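PDB 1VJN: Zn-dependent hydrolase of metallo-beta-lactamase superfamily TM0207 from Thermotoga maritima, which is probably a zinc-dependent hydrolase of the metallo-beta-lactamase superfamily. Local coordinates for residues V141-V146 with V168-H173; K117-G122 with G137-L142; D188-F193 with V214-V219. One frame throughout, in Å; residues are numbered along the deposited sequence.

All three contacts draw on one mixed sheet and differ in depth and chemistry. Contacts 1 and 2 lie near the centre of the chain and share strand 141-145, whose two edges pair in parallel with 168-172 and with 116-120; Leu143 N and Val168 N probably bond to Cys119 O and Asp140 O. Contact 1 couples backbone bonds with largely apolar side-chain packing, whereas contact 2, at the strand entrance, adds an aspartate and a lysine. Contact 3 lies farther out but is still largely buried, about 8 Å from contact 1 between centres. There segment 188-193, on helix 187-190 and the type I turn from Leu190, rests on strand 213-216, next to 168-172, through side chains alone.

Contact 1 (V141-V146 with V168-H173); sequences VLLVPV and VIIPMH
Met172, a selenomethionine, takes the crowded chi1 position between backbone N and carbonyl carbon (53°) and then runs fully extended. Its CG thereby passes Val144 O, SE comes within 4.3 Å of Leu143 CB, and CE finishes 3.8 Å from Pro145 CD. On the same face Ile170 CD1 touches two neighbours, Leu143 CD2 at 3.6 Å and Val141 CG1 at 3.9 Å; Leu143 reaches it with CG anti to its own carbonyl carbon (chi1 -48°). These residues lie side by side on two parallel strands joined through helix 154-163, a beta-alpha-beta unit of the metallo-hydrolase fold. Five N-H...O bonds alternate between the strands. The straightest is Ile170 N to Leu142 O at 2.7 Å, whereas Met172 N approaches Val144 O from above the carbonyl plane, 34° out of it. Across the other face, under helix 154-163, Val144 puts CG1 in the crowded position and meets Ile169 CG2 at 3.8 Å. Val146 spreads both methyls against Pro171 CB. Beyond the strand end, His173 ND1 lies 3.3 Å from Pro145 CB, which meets the ring obliquely; this buried nitrogen has no polar partner in the model.

Contact 2 (K117-G122 with G137-L142); sequences KVCHLG and GEIDVL
Strand 116-120 passes through helix 130-136 into strand 141-145, a beta-alpha-beta crossover whose two strands pair in parallel, and Lys117 marks where the pairing begins. Its CB lies 4.2 Å from Ile139 CD1 and 3.8 Å from Asp140 OD2. CG stands anti to the carbonyl carbon and carries the chain past the backbone of the loop, so that CD packs 3.4 Å from Glu138 O. The chain then bends at chi4 (84°), and the terminal NZ forms a salt bridge with Glu112 rather than with Asp140. The carboxylate of Asp140 is engaged by the lysine backbone instead: Lys117 N donates to the anti lone pair of Asp140 OD2 at 2.8 Å, with an N-H...O angle of 161°. Lys117 O is gripped twice, by Val141 N and by Asp140 N, both in the carbonyl plane. This double hold fixes the start of strand 141-145 against its neighbour, and Cys119 N continues the pairing nearly along the C=O axis of Val141. On the face that Cys119 shares with Leu142, Cys119 CB touches both Ile139 CG1 and Leu142 CD1, each 3.7 Å away. Leu121 crosses Leu142 obliquely, its CD1 meeting Leu142 CD1 at 3.5 Å.

Contact 3 (D188-F193 with V214-V219); sequences DFLKLF and VVVMEV
Phe189 O is the most closely held polar atom within the two segments, and a single bond grips it there, from Leu192 N at 3.0 Å. Phe193 N reaches Leu190 O across a longer 3.2 Å, within the type I turn from Leu190 to Phe193. Phe189, Leu190 and Phe193 all touch strand 213-216, to which no hydrogen bond crosses. Val214 is the residue they close upon. Its chi1 (175°) sets CG1 anti to the backbone N and CG2 anti to the carbonyl carbon, so that the two methyls serve different partners. CG2 sits squarely over the Phe193 ring in a CH-pi contact, 3.6 Å from the ring centroid and only 8° off the normal. CG1 instead meets Leu190 CD2 at 3.7 Å, with Phe189 CE2 at 4.2 Å. The two phenyl rings also touch: Phe193 CE1 lies over the rim of one Phe189 face, and Phe189 CD1 lies in the plane of the Phe193 ring at its edge. Leu190, with CG anti to the carbonyl carbon, extends far enough to bridge two strand residues on the same face, as its CD2 also touches Val216 CG2 at 3.7 Å. Val215 between them points away. Phe189 and Phe193 further contact Ile169 and helix 154-163, which extends this apolar layer across the neighbouring strand. Such a layer of helices on the outer side of a sheet, whose other side packs against a second sheet, is typical of the alpha-beta/beta-alpha sandwich of the metallo-beta-lactamase fold.

Contact 1 (V141-V146 with V168-H173)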
ATOM      1  N   VAL A 141       4.653  -5.146  -6.284  1.00 17.32           N
ATOM      2  CA  VAL A 141       4.972  -4.272  -5.168  1.00 17.92           C
ATOM      3  C   VAL A 141       3.834  -4.328  -4.166  1.00 16.91           C
ATOM      4  O   VAL A 141       2.695  -3.950  -4.490  1.00 18.42           O
ATOM      5  CB  VAL A 141       5.176  -2.785  -5.608  1.00 18.88           C
ATOM      6  CG1 VAL A 141       5.627  -1.930  -4.429  1.00 18.23           C
ATOM      7  CG2 VAL A 141       6.159  -2.670  -6.695  1.00 17.74           C
ATOM      8  N   LEU A 142       4.135  -4.811  -2.966  1.00 15.68           N
ATOM      9  CA  LEU A 142       3.168  -4.942  -1.896  1.00 18.25           C
ATOM     10  C   LEU A 142       3.397  -3.921  -0.751  1.00 17.79           C
ATOM     11  O   LEU A 142       4.472  -3.854  -0.177  1.00 18.97           O
ATOM     12  CB  LEU A 142       3.205  -6.378  -1.340  1.00 19.59           C
ATOM     13  CG  LEU A 142       2.148  -6.705  -0.302  1.00 18.94           C
ATOM     14  CD1 LEU A 142       0.725  -6.529  -0.849  1.00 21.60           C
ATOM     15  CD2 LEU A 142       2.406  -8.128   0.132  1.00 19.61           C
ATOM     16  N   LEU A 143       2.353  -3.170  -0.424  1.00 15.58           N
ATOM     17  CA  LEU A 143       2.341  -2.259   0.717  1.00 17.22           C
ATOM     18  C   LEU A 143       1.545  -2.950   1.811  1.00 20.44           C
ATOM     19  O   LEU A 143       0.334  -3.185   1.650  1.00 19.08           O
ATOM     20  CB  LEU A 143       1.706  -0.940   0.328  1.00 21.05           C
ATOM     21  CG  LEU A 143       2.251  -0.336  -0.992  1.00 24.39           C
ATOM     22  CD1 LEU A 143       1.479   0.953  -1.328  1.00 27.99           C
ATOM     23  CD2 LEU A 143       3.682  -0.059  -0.935  1.00 29.85           C
ATOM     24  N   VAL A 144       2.219  -3.309   2.912  1.00 21.56           N
ATOM     25  CA  VAL A 144       1.623  -4.285   3.859  1.00 19.71           C
ATOM     26  C   VAL A 144       1.776  -3.787   5.318  1.00 18.52           C
ATOM     27  O   VAL A 144       2.848  -3.380   5.706  1.00 19.13           O
ATOM     28  CB  VAL A 144       2.241  -5.732   3.641  1.00 18.00           C
ATOM     29  CG1 VAL A 144       3.694  -5.752   3.951  1.00 20.04           C
ATOM     30  CG2 VAL A 144       1.580  -6.780   4.521  1.00 20.32           C
ATOM     31  N   PRO A 145       0.684  -3.762   6.100  1.00 19.22           N
ATOM     32  CA  PRO A 145       0.745  -3.391   7.486  1.00 22.18           C
ATOM     33  C   PRO A 145       1.380  -4.510   8.307  1.00 19.12           C
ATOM     34  O   PRO A 145       1.183  -5.663   7.975  1.00 18.44           O
ATOM     35  CB  PRO A 145      -0.741  -3.220   7.870  1.00 19.87           C
ATOM     36  CG  PRO A 145      -1.470  -4.111   6.977  1.00 20.22           C
ATOM     37  CD  PRO A 145      -0.689  -4.116   5.715  1.00 21.89           C
ATOM     38  N   VAL A 146       2.165  -4.163   9.328  1.00 18.75           N
ATOM     39  CA  VAL A 146       2.863  -5.135  10.142  1.00 19.60           C
ATOM     40  C   VAL A 146       2.870  -4.863  11.658  1.00 19.57           C
ATOM     41  O   VAL A 146       3.600  -5.528  12.391  1.00 21.69           O
ATOM     42  CB  VAL A 146       4.357  -5.243   9.693  1.00 17.25           C
ATOM     43  CG1 VAL A 146       4.455  -5.641   8.213  1.00 18.46           C
ATOM     44  CG2 VAL A 146       5.156  -3.932   9.978  1.00 17.97           C
ATOM     45  N   VAL A 168       8.802  -6.712  -4.358  1.00 19.81           N
ATOM     46  CA  VAL A 168       9.099  -5.588  -3.498  1.00 19.12           C
ATOM     47  C   VAL A 168       8.041  -5.549  -2.451  1.00 18.34           C
ATOM     48  O   VAL A 168       6.851  -5.530  -2.769  1.00 18.21           O
ATOM     49  CB  VAL A 168       9.108  -4.269  -4.235  1.00 18.60           C
ATOM     50  CG1 VAL A 168       9.212  -3.082  -3.237  1.00 20.36           C
ATOM     51  CG2 VAL A 168      10.269  -4.244  -5.221  1.00 23.50           C
ATOM     52  N   ILE A 169       8.470  -5.586  -1.191  1.00 19.44           N
ATOM     53  CA  ILE A 169       7.573  -5.513  -0.054  1.00 19.68           C
ATOM     54  C   ILE A 169       7.857  -4.261   0.800  1.00 21.81           C
ATOM     55  O   ILE A 169       8.979  -4.098   1.311  1.00 18.81           O
ATOM     56  CB  ILE A 169       7.742  -6.764   0.832  1.00 19.96           C
ATOM     57  CG1 ILE A 169       7.289  -8.039   0.110  1.00 21.37           C
ATOM     58  CG2 ILE A 169       6.938  -6.574   2.079  1.00 20.72           C
ATOM     59  CD1 ILE A 169       7.802  -9.348   0.743  1.00 23.62           C
ATOM     60  N   ILE A 170       6.854  -3.400   0.988  1.00 17.93           N
ATOM     61  CA  ILE A 170       7.055  -2.220   1.779  1.00 17.66           C
ATOM     62  C   ILE A 170       6.139  -2.303   2.992  1.00 18.31           C
ATOM     63  O   ILE A 170       4.908  -2.259   2.837  1.00 18.70           O
ATOM     64  CB  ILE A 170       6.795  -0.938   0.945  1.00 17.20           C
ATOM     65  CG1 ILE A 170       7.747  -0.847  -0.268  1.00 24.86           C
ATOM     66  CG2 ILE A 170       6.886   0.305   1.810  1.00 21.49           C
ATOM     67  CD1 ILE A 170       7.264   0.021  -1.417  1.00 24.33           C
ATOM     68  N   PRO A 171       6.718  -2.456   4.198  1.00 21.41           N
ATOM     69  CA  PRO A 171       5.886  -2.496   5.429  1.00 20.08           C
ATOM     70  C   PRO A 171       5.321  -1.103   5.794  1.00 22.90           C
ATOM     71  O   PRO A 171       5.916  -0.047   5.466  1.00 19.52           O
ATOM     72  CB  PRO A 171       6.870  -2.944   6.527  1.00 20.06           C
ATOM     73  CG  PRO A 171       8.259  -2.488   6.016  1.00 23.42           C
ATOM     74  CD  PRO A 171       8.178  -2.590   4.491  1.00 17.45           C
HETATM   75  N   MSE A 172       4.200  -1.087   6.481  1.00 21.71           N
HETATM   76  CA  MSE A 172       3.693   0.172   7.009  1.00 26.02           C
HETATM   77  C   MSE A 172       2.973  -0.166   8.287  1.00 22.81           C
HETATM   78  O   MSE A 172       2.908  -1.339   8.648  1.00 21.40           O
HETATM   79  CB  MSE A 172       2.754   0.860   6.021  1.00 28.09           C
HETATM   80  CG  MSE A 172       1.633  -0.033   5.548  1.00 30.78           C
HETATM   81 SE   MSE A 172       0.522   0.751   4.066  1.00 41.00          SE
HETATM   82  CE  MSE A 172      -0.748  -0.758   3.940  1.00 29.51           C
ATOM     83  N   HIS A 173       2.474   0.866   8.972  1.00 23.05           N
ATOM     84  CA  HIS A 173       1.592   0.697  10.140  1.00 22.71           C
ATOM     85  C   HIS A 173       2.379   0.030  11.283  1.00 18.91           C
ATOM     86  O   HIS A 173       1.923  -0.965  11.828  1.00 21.40           O
ATOM     87  CB  HIS A 173       0.356  -0.201   9.843  1.00 27.51           C
ATOM     88  CG  HIS A 173      -0.753   0.463   9.094  1.00 41.64           C
ATOM     89  ND1 HIS A 173      -1.132   0.069   7.822  1.00 54.18           N
ATOM     90  CD2 HIS A 173      -1.614   1.442   9.454  1.00 52.17           C
ATOM     91  CE1 HIS A 173      -2.156   0.800   7.420  1.00 49.74           C
ATOM     92  NE2 HIS A 173      -2.458   1.651   8.386  1.00 56.14           N
TER

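Contact 2 (K117-G122 with G137-L142)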
ATOM      1  N   LYS A 117       2.210  -4.598 -11.053  1.00 25.23           N
ATOM      2  CA  LYS A 117       1.028  -4.624 -10.210  1.00 22.61           C
ATOM      3  C   LYS A 117       1.418  -4.230  -8.797  1.00 20.91           C
ATOM      4  O   LYS A 117       2.284  -4.845  -8.154  1.00 22.29           O
ATOM      5  CB  LYS A 117       0.350  -6.010 -10.187  1.00 23.99           C
ATOM      6  CG  LYS A 117      -0.489  -6.333 -11.409  1.00 27.47           C
ATOM      7  CD  LYS A 117      -0.588  -7.829 -11.579  1.00 38.56           C
ATOM      8  CE  LYS A 117      -1.597  -8.224 -12.634  1.00 44.12           C
ATOM      9  NZ  LYS A 117      -0.992  -8.169 -14.007  1.00 51.58           N
ATOM     10  N   VAL A 118       0.772  -3.182  -8.318  1.00 17.43           N
ATOM     11  CA  VAL A 118       1.033  -2.640  -7.005  1.00 17.63           C
ATOM     12  C   VAL A 118      -0.200  -2.873  -6.181  1.00 17.38           C
ATOM     13  O   VAL A 118      -1.321  -2.668  -6.681  1.00 18.05           O
ATOM     14  CB  VAL A 118       1.342  -1.130  -7.079  1.00 20.17           C
ATOM     15  CG1 VAL A 118       1.655  -0.573  -5.680  1.00 20.42           C
ATOM     16  CG2 VAL A 118       2.502  -0.866  -8.042  1.00 24.63           C
ATOM     17  N   CYS A 119      -0.001  -3.303  -4.934  1.00 19.28           N
ATOM     18  CA  CYS A 119      -1.095  -3.575  -3.983  1.00 20.28           C
ATOM     19  C   CYS A 119      -0.950  -2.839  -2.659  1.00 18.16           C
ATOM     20  O   CYS A 119      -0.001  -3.028  -1.921  1.00 18.55           O
ATOM     21  CB  CYS A 119      -1.207  -5.089  -3.682  1.00 23.95           C
ATOM     22  SG  CYS A 119      -2.636  -5.564  -2.676  1.00 22.60           S
ATOM     23  N   HIS A 120      -1.978  -2.080  -2.312  1.00 16.95           N
ATOM     24  CA  HIS A 120      -2.047  -1.433  -1.022  1.00 16.79           C
ATOM     25  C   HIS A 120      -3.056  -2.193  -0.195  1.00 17.73           C
ATOM     26  O   HIS A 120      -4.264  -2.195  -0.476  1.00 15.52           O
ATOM     27  CB  HIS A 120      -2.523  -0.005  -1.213  1.00 17.93           C
ATOM     28  CG  HIS A 120      -2.489   0.838   0.017  1.00 22.59           C
ATOM     29  ND1 HIS A 120      -3.368   0.668   1.068  1.00 18.48           N
ATOM     30  CD2 HIS A 120      -1.752   1.934   0.311  1.00 17.41           C
ATOM     31  CE1 HIS A 120      -3.121   1.591   1.982  1.00 30.43           C
ATOM     32  NE2 HIS A 120      -2.172   2.396   1.529  1.00 22.65           N
ATOM     33  N   LEU A 121      -2.595  -2.784   0.886  1.00 16.59           N
ATOM     34  CA  LEU A 121      -3.473  -3.645   1.653  1.00 17.14           C
ATOM     35  C   LEU A 121      -4.381  -2.963   2.690  1.00 20.42           C
ATOM     36  O   LEU A 121      -5.199  -3.635   3.314  1.00 22.38           O
ATOM     37  CB  LEU A 121      -2.654  -4.748   2.280  1.00 17.23           C
ATOM     38  CG  LEU A 121      -2.181  -5.891   1.334  1.00 14.37           C
ATOM     39  CD1 LEU A 121      -1.219  -6.789   2.100  1.00 17.46           C
ATOM     40  CD2 LEU A 121      -3.328  -6.726   0.719  1.00 20.35           C
ATOM     41  N   GLY A 122      -4.252  -1.658   2.874  1.00 19.66           N
ATOM     42  CA  GLY A 122      -5.084  -0.917   3.805  1.00 22.08           C
ATOM     43  C   GLY A 122      -4.680  -1.306   5.235  1.00 21.13           C
ATOM     44  O   GLY A 122      -3.515  -1.432   5.538  1.00 23.58           O
ATOM     45  N   GLY A 137      -4.513 -11.685  -7.020  1.00 23.74           N
ATOM     46  CA  GLY A 137      -3.508 -12.212  -7.957  1.00 21.50           C
ATOM     47  C   GLY A 137      -2.074 -11.958  -7.534  1.00 20.36           C
ATOM     48  O   GLY A 137      -1.839 -11.400  -6.468  1.00 21.72           O
ATOM     49  N   GLU A 138      -1.102 -12.351  -8.370  1.00 19.59           N
ATOM     50  CA  GLU A 138       0.308 -12.071  -8.083  1.00 20.66           C
ATOM     51  C   GLU A 138       0.597 -10.575  -8.061  1.00 19.83           C
ATOM     52  O   GLU A 138       0.099  -9.851  -8.884  1.00 23.64           O
ATOM     53  CB  GLU A 138       1.232 -12.825  -9.035  1.00 21.41           C
ATOM     54  CG  GLU A 138       1.003 -14.327  -8.907  1.00 32.49           C
ATOM     55  CD  GLU A 138       2.266 -15.139  -9.087  1.00 41.94           C
ATOM     56  OE1 GLU A 138       3.115 -14.753  -9.930  1.00 43.63           O
ATOM     57  OE2 GLU A 138       2.395 -16.165  -8.371  1.00 47.02           O
ATOM     58  N   ILE A 139       1.348 -10.126  -7.056  1.00 22.97           N
ATOM     59  CA  ILE A 139       1.680  -8.722  -6.851  1.00 20.00           C
ATOM     60  C   ILE A 139       3.189  -8.507  -7.061  1.00 20.85           C
ATOM     61  O   ILE A 139       4.007  -9.316  -6.639  1.00 18.87           O
ATOM     62  CB  ILE A 139       1.240  -8.305  -5.434  1.00 23.22           C
ATOM     63  CG1 ILE A 139      -0.301  -8.305  -5.354  1.00 21.04           C
ATOM     64  CG2 ILE A 139       1.767  -6.963  -5.071  1.00 23.42           C
ATOM     65  CD1 ILE A 139      -1.007  -7.680  -6.571  1.00 19.69           C
ATOM     66  N   ASP A 140       3.548  -7.401  -7.704  1.00 20.24           N
ATOM     67  CA  ASP A 140       4.948  -6.989  -7.826  1.00 21.37           C
ATOM     68  C   ASP A 140       5.446  -6.129  -6.669  1.00 20.40           C
ATOM     69  O   ASP A 140       6.546  -6.333  -6.156  1.00 21.54           O
ATOM     70  CB  ASP A 140       5.118  -6.229  -9.136  1.00 24.17           C
ATOM     71  CG  ASP A 140       4.757  -7.087 -10.331  1.00 26.95           C
ATOM     72  OD1 ASP A 140       5.243  -8.234 -10.383  1.00 34.17           O
ATOM     73  OD2 ASP A 140       3.964  -6.723 -11.230  1.00 26.68           O
ATOM     74  N   VAL A 141       4.653  -5.146  -6.284  1.00 17.32           N
ATOM     75  CA  VAL A 141       4.972  -4.272  -5.168  1.00 17.92           C
ATOM     76  C   VAL A 141       3.834  -4.328  -4.166  1.00 16.91           C
ATOM     77  O   VAL A 141       2.695  -3.950  -4.490  1.00 18.42           O
ATOM     78  CB  VAL A 141       5.176  -2.785  -5.608  1.00 18.88           C
ATOM     79  CG1 VAL A 141       5.627  -1.930  -4.429  1.00 18.23           C
ATOM     80  CG2 VAL A 141       6.159  -2.670  -6.695  1.00 17.74           C
ATOM     81  N   LEU A 142       4.135  -4.811  -2.966  1.00 15.68           N
ATOM     82  CA  LEU A 142       3.168  -4.942  -1.896  1.00 18.25           C
ATOM     83  C   LEU A 142       3.397  -3.921  -0.751  1.00 17.79           C
ATOM     84  O   LEU A 142       4.472  -3.854  -0.177  1.00 18.97           O
ATOM     85  CB  LEU A 142       3.205  -6.378  -1.340  1.00 19.59           C
ATOM     86  CG  LEU A 142       2.148  -6.705  -0.302  1.00 18.94           C
ATOM     87  CD1 LEU A 142       0.725  -6.529  -0.849  1.00 21.60           C
ATOM     88  CD2 LEU A 142       2.406  -8.128   0.132  1.00 19.61           C
TER

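Contact 3 (D188-F193 with V214-V219)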
ATOM      1  N   ASP A 188      10.626  -6.297  13.892  1.00 23.42           N
ATOM      2  CA  ASP A 188      10.016  -7.629  14.063  1.00 21.98           C
ATOM      3  C   ASP A 188       9.633  -8.280  12.749  1.00 19.69           C
ATOM      4  O   ASP A 188       9.604  -9.480  12.619  1.00 23.00           O
ATOM      5  CB  ASP A 188       8.749  -7.547  14.923  1.00 24.28           C
ATOM      6  CG  ASP A 188       9.046  -7.278  16.378  1.00 23.07           C
ATOM      7  OD1 ASP A 188      10.214  -6.995  16.735  1.00 37.76           O
ATOM      8  OD2 ASP A 188       8.160  -7.315  17.251  1.00 39.69           O
ATOM      9  N   PHE A 189       9.278  -7.487  11.771  1.00 18.52           N
ATOM     10  CA  PHE A 189       9.040  -7.999  10.430  1.00 16.55           C
ATOM     11  C   PHE A 189      10.359  -8.259   9.714  1.00 15.04           C
ATOM     12  O   PHE A 189      10.551  -9.303   9.076  1.00 18.20           O
ATOM     13  CB  PHE A 189       8.189  -6.979   9.718  1.00 14.41           C
ATOM     14  CG  PHE A 189       7.784  -7.352   8.333  1.00 16.04           C
ATOM     15  CD1 PHE A 189       6.951  -8.422   8.100  1.00 16.23           C
ATOM     16  CD2 PHE A 189       8.192  -6.558   7.245  1.00 19.45           C
ATOM     17  CE1 PHE A 189       6.551  -8.732   6.831  1.00 20.59           C
ATOM     18  CE2 PHE A 189       7.802  -6.878   5.964  1.00 21.01           C
ATOM     19  CZ  PHE A 189       6.976  -7.949   5.749  1.00 19.25           C
ATOM     20  N   LEU A 190      11.303  -7.334   9.827  1.00 18.74           N
ATOM     21  CA  LEU A 190      12.583  -7.465   9.094  1.00 19.77           C
ATOM     22  C   LEU A 190      13.366  -8.726   9.450  1.00 19.55           C
ATOM     23  O   LEU A 190      14.051  -9.303   8.604  1.00 19.93           O
ATOM     24  CB  LEU A 190      13.483  -6.240   9.325  1.00 19.41           C
ATOM     25  CG  LEU A 190      12.867  -4.896   8.955  1.00 22.21           C
ATOM     26  CD1 LEU A 190      13.859  -3.740   9.192  1.00 18.24           C
ATOM     27  CD2 LEU A 190      12.374  -4.897   7.526  1.00 25.93           C
ATOM     28  N   LYS A 191      13.302  -9.138  10.709  1.00 21.21           N
ATOM     29  CA  LYS A 191      13.990 -10.342  11.144  1.00 21.14           C
ATOM     30  C   LYS A 191      13.503 -11.632  10.444  1.00 20.20           C
ATOM     31  O   LYS A 191      14.155 -12.659  10.522  1.00 18.89           O
ATOM     32  CB  LYS A 191      13.953 -10.492  12.675  1.00 24.36           C
ATOM     33  CG  LYS A 191      12.565 -10.508  13.301  1.00 35.74           C
ATOM     34  CD  LYS A 191      12.395 -11.567  14.402  1.00 48.06           C
ATOM     35  CE  LYS A 191      13.391 -11.431  15.555  1.00 52.50           C
ATOM     36  NZ  LYS A 191      13.426 -12.692  16.407  1.00 57.60           N
ATOM     37  N   LEU A 192      12.396 -11.566   9.710  1.00 19.99           N
ATOM     38  CA  LEU A 192      11.846 -12.743   9.057  1.00 18.13           C
ATOM     39  C   LEU A 192      12.391 -12.950   7.662  1.00 18.92           C
ATOM     40  O   LEU A 192      12.049 -13.931   7.001  1.00 21.94           O
ATOM     41  CB  LEU A 192      10.317 -12.619   9.010  1.00 16.02           C
ATOM     42  CG  LEU A 192       9.626 -12.483  10.377  1.00 21.71           C
ATOM     43  CD1 LEU A 192       8.111 -12.225  10.174  1.00 27.79           C
ATOM     44  CD2 LEU A 192       9.876 -13.711  11.291  1.00 24.84           C
ATOM     45  N   PHE A 193      13.226 -12.017   7.204  1.00 20.41           N
ATOM     46  CA  PHE A 193      13.788 -12.048   5.861  1.00 21.14           C
ATOM     47  C   PHE A 193      15.323 -12.031   5.921  1.00 22.90           C
ATOM     48  O   PHE A 193      15.927 -11.673   6.929  1.00 19.58           O
ATOM     49  CB  PHE A 193      13.292 -10.866   5.025  1.00 22.22           C
ATOM     50  CG  PHE A 193      11.780 -10.778   4.914  1.00 26.18           C
ATOM     51  CD1 PHE A 193      11.050 -10.078   5.856  1.00 23.62           C
ATOM     52  CD2 PHE A 193      11.104 -11.368   3.849  1.00 25.46           C
ATOM     53  CE1 PHE A 193       9.668  -9.990   5.760  1.00 19.80           C
ATOM     54  CE2 PHE A 193       9.717 -11.297   3.748  1.00 22.41           C
ATOM     55  CZ  PHE A 193       8.993 -10.599   4.701  1.00 21.23           C
ATOM     56  N   VAL A 214      12.614  -6.577   0.661  1.00 20.30           N
ATOM     57  CA  VAL A 214      11.911  -5.766   1.619  1.00 18.97           C
ATOM     58  C   VAL A 214      12.547  -4.354   1.650  1.00 18.38           C
ATOM     59  O   VAL A 214      13.764  -4.204   1.809  1.00 18.85           O
ATOM     60  CB  VAL A 214      11.929  -6.448   2.991  1.00 20.03           C
ATOM     61  CG1 VAL A 214      11.292  -5.550   4.022  1.00 19.68           C
ATOM     62  CG2 VAL A 214      11.204  -7.774   2.929  1.00 20.80           C
ATOM     63  N   VAL A 215      11.731  -3.332   1.428  1.00 17.06           N
ATOM     64  CA  VAL A 215      12.186  -1.943   1.384  1.00 15.98           C
ATOM     65  C   VAL A 215      11.461  -1.160   2.462  1.00 19.14           C
ATOM     66  O   VAL A 215      10.224  -1.046   2.421  1.00 22.04           O
ATOM     67  CB  VAL A 215      11.923  -1.291   0.028  1.00 17.43           C
ATOM     68  CG1 VAL A 215      12.263   0.229   0.067  1.00 20.15           C
ATOM     69  CG2 VAL A 215      12.729  -1.980  -1.044  1.00 18.97           C
ATOM     70  N   VAL A 216      12.243  -0.616   3.391  1.00 16.10           N
ATOM     71  CA  VAL A 216      11.770   0.199   4.488  1.00 17.36           C
ATOM     72  C   VAL A 216      11.973   1.654   4.083  1.00 17.35           C
ATOM     73  O   VAL A 216      13.102   2.099   3.876  1.00 18.37           O
ATOM     74  CB  VAL A 216      12.569  -0.065   5.793  1.00 17.75           C
ATOM     75  CG1 VAL A 216      11.976   0.714   6.956  1.00 18.47           C
ATOM     76  CG2 VAL A 216      12.569  -1.516   6.127  1.00 21.14           C
HETATM   77  N   MSE A 217      10.881   2.378   3.943  1.00 18.21           N
HETATM   78  CA  MSE A 217      10.908   3.806   3.598  1.00 24.23           C
HETATM   79  C   MSE A 217      10.852   4.621   4.875  1.00 24.40           C
HETATM   80  O   MSE A 217      10.590   4.087   5.938  1.00 23.14           O
HETATM   81  CB  MSE A 217       9.720   4.152   2.690  1.00 21.39           C
HETATM   82  CG  MSE A 217       9.580   3.190   1.530  1.00 31.89           C
HETATM   83 SE   MSE A 217       8.401   3.754   0.046  1.00 36.33          SE
HETATM   84  CE  MSE A 217       9.333   5.428  -0.516  1.00 19.27           C
ATOM     85  N   GLU A 218      11.105   5.915   4.736  1.00 27.16           N
ATOM     86  CA  GLU A 218      11.216   6.868   5.836  1.00 32.60           C
ATOM     87  C   GLU A 218      10.717   8.230   5.367  1.00 33.82           C
ATOM     88  O   GLU A 218      11.116   8.687   4.307  1.00 35.56           O
ATOM     89  CB  GLU A 218      12.685   7.013   6.283  1.00 32.88           C
ATOM     90  CG  GLU A 218      12.852   7.901   7.500  1.00 40.99           C
ATOM     91  CD  GLU A 218      14.264   8.432   7.674  1.00 54.63           C
ATOM     92  OE1 GLU A 218      15.180   7.608   7.895  1.00 54.06           O
ATOM     93  OE2 GLU A 218      14.446   9.678   7.609  1.00 63.20           O
ATOM     94  N   VAL A 219       9.852   8.876   6.144  1.00 38.77           N
ATOM     95  CA  VAL A 219       9.291  10.165   5.732  1.00 43.08           C
ATOM     96  C   VAL A 219      10.365  11.230   5.930  1.00 46.59           C
ATOM     97  O   VAL A 219      10.932  11.341   7.008  1.00 44.76           O
ATOM     98  CB  VAL A 219       7.993  10.541   6.495  1.00 45.05           C
ATOM     99  CG1 VAL A 219       7.419  11.846   5.956  1.00 47.66           C
ATOM    100  CG2 VAL A 219       6.956   9.444   6.379  1.00 43.74           C
TER